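Local coordinates for putative poly(3-hydroxybutyrate) depolymerase LpqC (Bordetella parapertussis 12822, PDB 3D0K), which probably hydrolyses ester bonds as a serine hydrolase of the alpha/beta-hydrolase type, with poly(3-hydroxybutyrate) or related polyesters as its presumed substrate, at residues Y45-Y50 with A78-L84. Numbering follows the deposited sequence.
Sequences YRPYGY and ADRHKLL
Two tyrosine rings of 45-50 meet 78-84 in different ways. Leu84 CB sits over one face of the Tyr50 ring, a CH-pi contact 3.8 Å from the centroid, while Lys82 O approaches the same ring at its edge, near the plane. The Tyr45 ring presents its edge instead: Ala78 CB lies 3.6 Å from Tyr45 CD2, and Asp79 OD1 is also close to the ring plane. This is a corner of the alpha-beta-alpha sandwich of an alpha/beta hydrolase. Strand 40-46 leaves the sheet through a type II beta turn, and helix 75-81 ends just before strand 84-89, the antiparallel neighbour of 40-46. It illustrates how a strand exit and a helix exit can be fastened together, here one strand in from the outermost strand 23-29.

Tyr45 OH donates a very short bond of 2.5 Å to Asp79 OD1, with ring and carboxylate planes 63° apart; a chi1 of 180° sets the ring beside its own carbonyl carbon and carries it across to the helix. One water links the same carboxylate oxygen to Tyr48 N, so Asp79 holds both strand end and turn. Pro47 packs its ring on the carbonyls of Ala78 and Leu83, with CD 3.0 Å from Leu83 O. That oxygen and Lys82 O are buried here without a polar partner. The Arg46 guanidinium lays one face against Tyr50 CD1; its NH2 binds Leu19 O, and Tyr50 OH reaches Arg54 O.

Lys82, with positive phi just after the helix, bends at chi2 (-50°) and brings its amine back over the last turn. The amine bonds weakly to Tyr48 O, and Lys82 NZ lies closer, 2.6 Å and in the carbonyl plane, to Asp79 O.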
ATOM      1  N   TYR A  45     -12.018  -6.422   8.613  1.00 18.20           N
ATOM      2  CA  TYR A  45     -12.937  -5.939   9.647  1.00 17.78           C
ATOM      3  C   TYR A  45     -14.128  -5.293   8.990  1.00 17.96           C
ATOM      4  O   TYR A  45     -13.987  -4.404   8.125  1.00 18.10           O
ATOM      5  CB  TYR A  45     -12.271  -4.950  10.591  1.00 17.32           C
ATOM      6  CG  TYR A  45     -13.212  -4.460  11.641  1.00 18.30           C
ATOM      7  CD1 TYR A  45     -13.582  -5.291  12.704  1.00 16.56           C
ATOM      8  CD2 TYR A  45     -13.698  -3.144  11.610  1.00 19.33           C
ATOM      9  CE1 TYR A  45     -14.483  -4.827  13.707  1.00 20.71           C
ATOM     10  CE2 TYR A  45     -14.595  -2.669  12.603  1.00 20.91           C
ATOM     11  CZ  TYR A  45     -14.993  -3.510  13.624  1.00 18.48           C
ATOM     12  OH  TYR A  45     -15.855  -3.021  14.594  1.00 18.91           O
ATOM     13  N   ARG A  46     -15.304  -5.713   9.425  1.00 17.34           N
ATOM     14  CA  ARG A  46     -16.518  -5.076   8.987  1.00 17.39           C
ATOM     15  C   ARG A  46     -17.260  -4.503  10.194  1.00 17.31           C
ATOM     16  O   ARG A  46     -17.593  -5.238  11.124  1.00 18.61           O
ATOM     17  CB  ARG A  46     -17.426  -6.088   8.256  1.00 18.36           C
ATOM     18  CG  ARG A  46     -18.755  -5.476   7.887  1.00 16.69           C
ATOM     19  CD  ARG A  46     -19.569  -6.456   7.069  1.00 21.56           C
ATOM     20  NE  ARG A  46     -20.861  -5.844   6.800  1.00 20.59           N
ATOM     21  CZ  ARG A  46     -21.521  -6.007   5.668  1.00 20.86           C
ATOM     22  NH1 ARG A  46     -22.661  -5.374   5.494  1.00 20.66           N
ATOM     23  NH2 ARG A  46     -21.013  -6.805   4.713  1.00 18.71           N
ATOM     24  N   PRO A  47     -17.478  -3.175  10.219  1.00 17.56           N
ATOM     25  CA  PRO A  47     -18.190  -2.565  11.373  1.00 17.65           C
ATOM     26  C   PRO A  47     -19.685  -2.839  11.319  1.00 18.69           C
ATOM     27  O   PRO A  47     -20.238  -3.072  10.237  1.00 17.62           O
ATOM     28  CB  PRO A  47     -17.994  -1.049  11.187  1.00 16.76           C
ATOM     29  CG  PRO A  47     -17.712  -0.883   9.751  1.00 18.96           C
ATOM     30  CD  PRO A  47     -17.063  -2.188   9.212  1.00 15.30           C
ATOM     31  N   TYR A  48     -20.359  -2.746  12.462  1.00 19.28           N
ATOM     32  CA  TYR A  48     -21.819  -2.698  12.398  1.00 20.00           C
ATOM     33  C   TYR A  48     -22.216  -1.452  11.613  1.00 20.43           C
ATOM     34  O   TYR A  48     -21.575  -0.423  11.707  1.00 20.57           O
ATOM     35  CB  TYR A  48     -22.427  -2.651  13.782  1.00 20.41           C
ATOM     36  CG  TYR A  48     -22.205  -3.939  14.509  1.00 20.91           C
ATOM     37  CD1 TYR A  48     -22.918  -5.081  14.157  1.00 22.04           C
ATOM     38  CD2 TYR A  48     -21.330  -4.006  15.580  1.00 21.90           C
ATOM     39  CE1 TYR A  48     -22.758  -6.294  14.835  1.00 21.96           C
ATOM     40  CE2 TYR A  48     -21.151  -5.223  16.272  1.00 23.91           C
ATOM     41  CZ  TYR A  48     -21.875  -6.346  15.885  1.00 22.95           C
ATOM     42  OH  TYR A  48     -21.694  -7.525  16.543  1.00 25.33           O
ATOM     43  N   GLY A  49     -23.212  -1.603  10.757  1.00 20.15           N
ATOM     44  CA  GLY A  49     -23.706  -0.480  10.032  1.00 21.88           C
ATOM     45  C   GLY A  49     -23.006  -0.277   8.708  1.00 21.63           C
ATOM     46  O   GLY A  49     -23.319   0.692   8.016  1.00 22.25           O
ATOM     47  N   TYR A  50     -22.066  -1.164   8.357  1.00 21.20           N
ATOM     48  CA  TYR A  50     -21.474  -1.151   7.026  1.00 20.75           C
ATOM     49  C   TYR A  50     -22.554  -1.438   5.978  1.00 21.61           C
ATOM     50  O   TYR A  50     -23.320  -2.373   6.108  1.00 22.88           O
ATOM     51  CB  TYR A  50     -20.317  -2.154   6.899  1.00 21.02           C
ATOM     52  CG  TYR A  50     -19.638  -1.948   5.564  1.00 21.06           C
ATOM     53  CD1 TYR A  50     -19.870  -2.828   4.501  1.00 19.55           C
ATOM     54  CD2 TYR A  50     -18.871  -0.805   5.337  1.00 19.16           C
ATOM     55  CE1 TYR A  50     -19.319  -2.590   3.242  1.00 21.27           C
ATOM     56  CE2 TYR A  50     -18.317  -0.549   4.069  1.00 20.50           C
ATOM     57  CZ  TYR A  50     -18.554  -1.456   3.039  1.00 20.08           C
ATOM     58  OH  TYR A  50     -18.016  -1.218   1.789  1.00 23.18           O
ATOM     59  N   ALA A  78     -12.902   2.555  11.323  1.00 18.08           N
ATOM     60  CA  ALA A  78     -13.944   1.788  10.599  1.00 17.77           C
ATOM     61  C   ALA A  78     -15.251   1.923  11.334  1.00 17.81           C
ATOM     62  O   ALA A  78     -16.304   2.064  10.721  1.00 18.42           O
ATOM     63  CB  ALA A  78     -13.569   0.297  10.489  1.00 16.66           C
ATOM     64  N   ASP A  79     -15.193   1.883  12.660  1.00 17.39           N
ATOM     65  CA  ASP A  79     -16.447   1.998  13.459  1.00 18.89           C
ATOM     66  C   ASP A  79     -17.053   3.396  13.310  1.00 20.65           C
ATOM     67  O   ASP A  79     -18.287   3.543  13.233  1.00 22.16           O
ATOM     68  CB  ASP A  79     -16.130   1.764  14.929  1.00 18.72           C
ATOM     69  CG  ASP A  79     -15.893   0.303  15.241  1.00 19.74           C
ATOM     70  OD1 ASP A  79     -16.273  -0.566  14.429  1.00 18.88           O
ATOM     71  OD2 ASP A  79     -15.315   0.011  16.312  1.00 19.55           O
ATOM     72  N   ARG A  80     -16.199   4.427  13.317  1.00 21.57           N
ATOM     73  CA  ARG A  80     -16.668   5.839  13.219  1.00 23.89           C
ATOM     74  C   ARG A  80     -17.214   6.157  11.799  1.00 23.31           C
ATOM     75  O   ARG A  80     -18.321   6.679  11.615  1.00 23.17           O
ATOM     76  CB  ARG A  80     -15.516   6.784  13.613  1.00 24.43           C
ATOM     77  CG  ARG A  80     -15.854   8.275  13.576  1.00 31.44           C
ATOM     78  CD  ARG A  80     -15.113   9.021  14.707  1.00 43.09           C
ATOM     79  NE  ARG A  80     -15.026  10.470  14.467  1.00 46.68           N
ATOM     80  CZ  ARG A  80     -13.984  11.083  13.893  1.00 48.26           C
ATOM     81  NH1 ARG A  80     -12.899  10.402  13.515  1.00 47.71           N
ATOM     82  NH2 ARG A  80     -14.018  12.393  13.720  1.00 49.21           N
ATOM     83  N   HIS A  81     -16.457   5.763  10.789  1.00 22.66           N
ATOM     84  CA  HIS A  81     -16.771   6.116   9.423  1.00 22.12           C
ATOM     85  C   HIS A  81     -17.472   5.055   8.616  1.00 23.84           C
ATOM     86  O   HIS A  81     -17.825   5.330   7.459  1.00 24.67           O
ATOM     87  CB  HIS A  81     -15.501   6.593   8.700  1.00 23.33           C
ATOM     88  CG  HIS A  81     -14.837   7.743   9.373  1.00 22.72           C
ATOM     89  ND1 HIS A  81     -15.391   9.003   9.383  1.00 26.38           N
ATOM     90  CD2 HIS A  81     -13.690   7.824  10.084  1.00 26.70           C
ATOM     91  CE1 HIS A  81     -14.611   9.811  10.073  1.00 23.91           C
ATOM     92  NE2 HIS A  81     -13.560   9.130  10.489  1.00 27.17           N
ATOM     93  N   LYS A  82     -17.689   3.863   9.206  1.00 22.15           N
ATOM     94  CA  LYS A  82     -18.337   2.718   8.505  1.00 22.26           C
ATOM     95  C   LYS A  82     -17.505   2.312   7.267  1.00 21.56           C
ATOM     96  O   LYS A  82     -17.969   2.365   6.148  1.00 22.80           O
ATOM     97  CB  LYS A  82     -19.786   3.027   8.151  1.00 21.94           C
ATOM     98  CG  LYS A  82     -20.647   3.496   9.360  1.00 23.97           C
ATOM     99  CD  LYS A  82     -20.474   2.550  10.518  1.00 23.76           C
ATOM    100  CE  LYS A  82     -21.334   2.989  11.719  1.00 30.45           C
ATOM    101  NZ  LYS A  82     -20.688   2.463  12.961  1.00 29.86           N
ATOM    102  N   LEU A  83     -16.273   1.910   7.510  1.00 19.86           N
ATOM    103  CA  LEU A  83     -15.381   1.496   6.449  1.00 19.61           C
ATOM    104  C   LEU A  83     -15.243  -0.007   6.510  1.00 19.29           C
ATOM    105  O   LEU A  83     -15.102  -0.549   7.605  1.00 18.75           O
ATOM    106  CB  LEU A  83     -13.976   2.059   6.724  1.00 19.12           C
ATOM    107  CG  LEU A  83     -13.948   3.553   7.108  1.00 22.17           C
ATOM    108  CD1 LEU A  83     -12.561   3.957   7.582  1.00 20.69           C
ATOM    109  CD2 LEU A  83     -14.411   4.382   5.901  1.00 22.38           C
ATOM    110  N   LEU A  84     -15.130  -0.657   5.342  1.00 17.98           N
ATOM    111  CA  LEU A  84     -14.768  -2.070   5.315  1.00 17.18           C
ATOM    112  C   LEU A  84     -13.230  -2.185   5.241  1.00 17.30           C
ATOM    113  O   LEU A  84     -12.610  -1.655   4.336  1.00 18.46           O
ATOM    114  CB  LEU A  84     -15.397  -2.724   4.098  1.00 18.65           C
ATOM    115  CG  LEU A  84     -15.066  -4.224   3.932  1.00 17.57           C
ATOM    116  CD1 LEU A  84     -15.703  -5.040   5.084  1.00 20.30           C
ATOM    117  CD2 LEU A  84     -15.565  -4.689   2.523  1.00 18.92           C
TER
HETATM  118  O   HOH W   1     -18.923  -1.606  14.670  1.00 20.96           O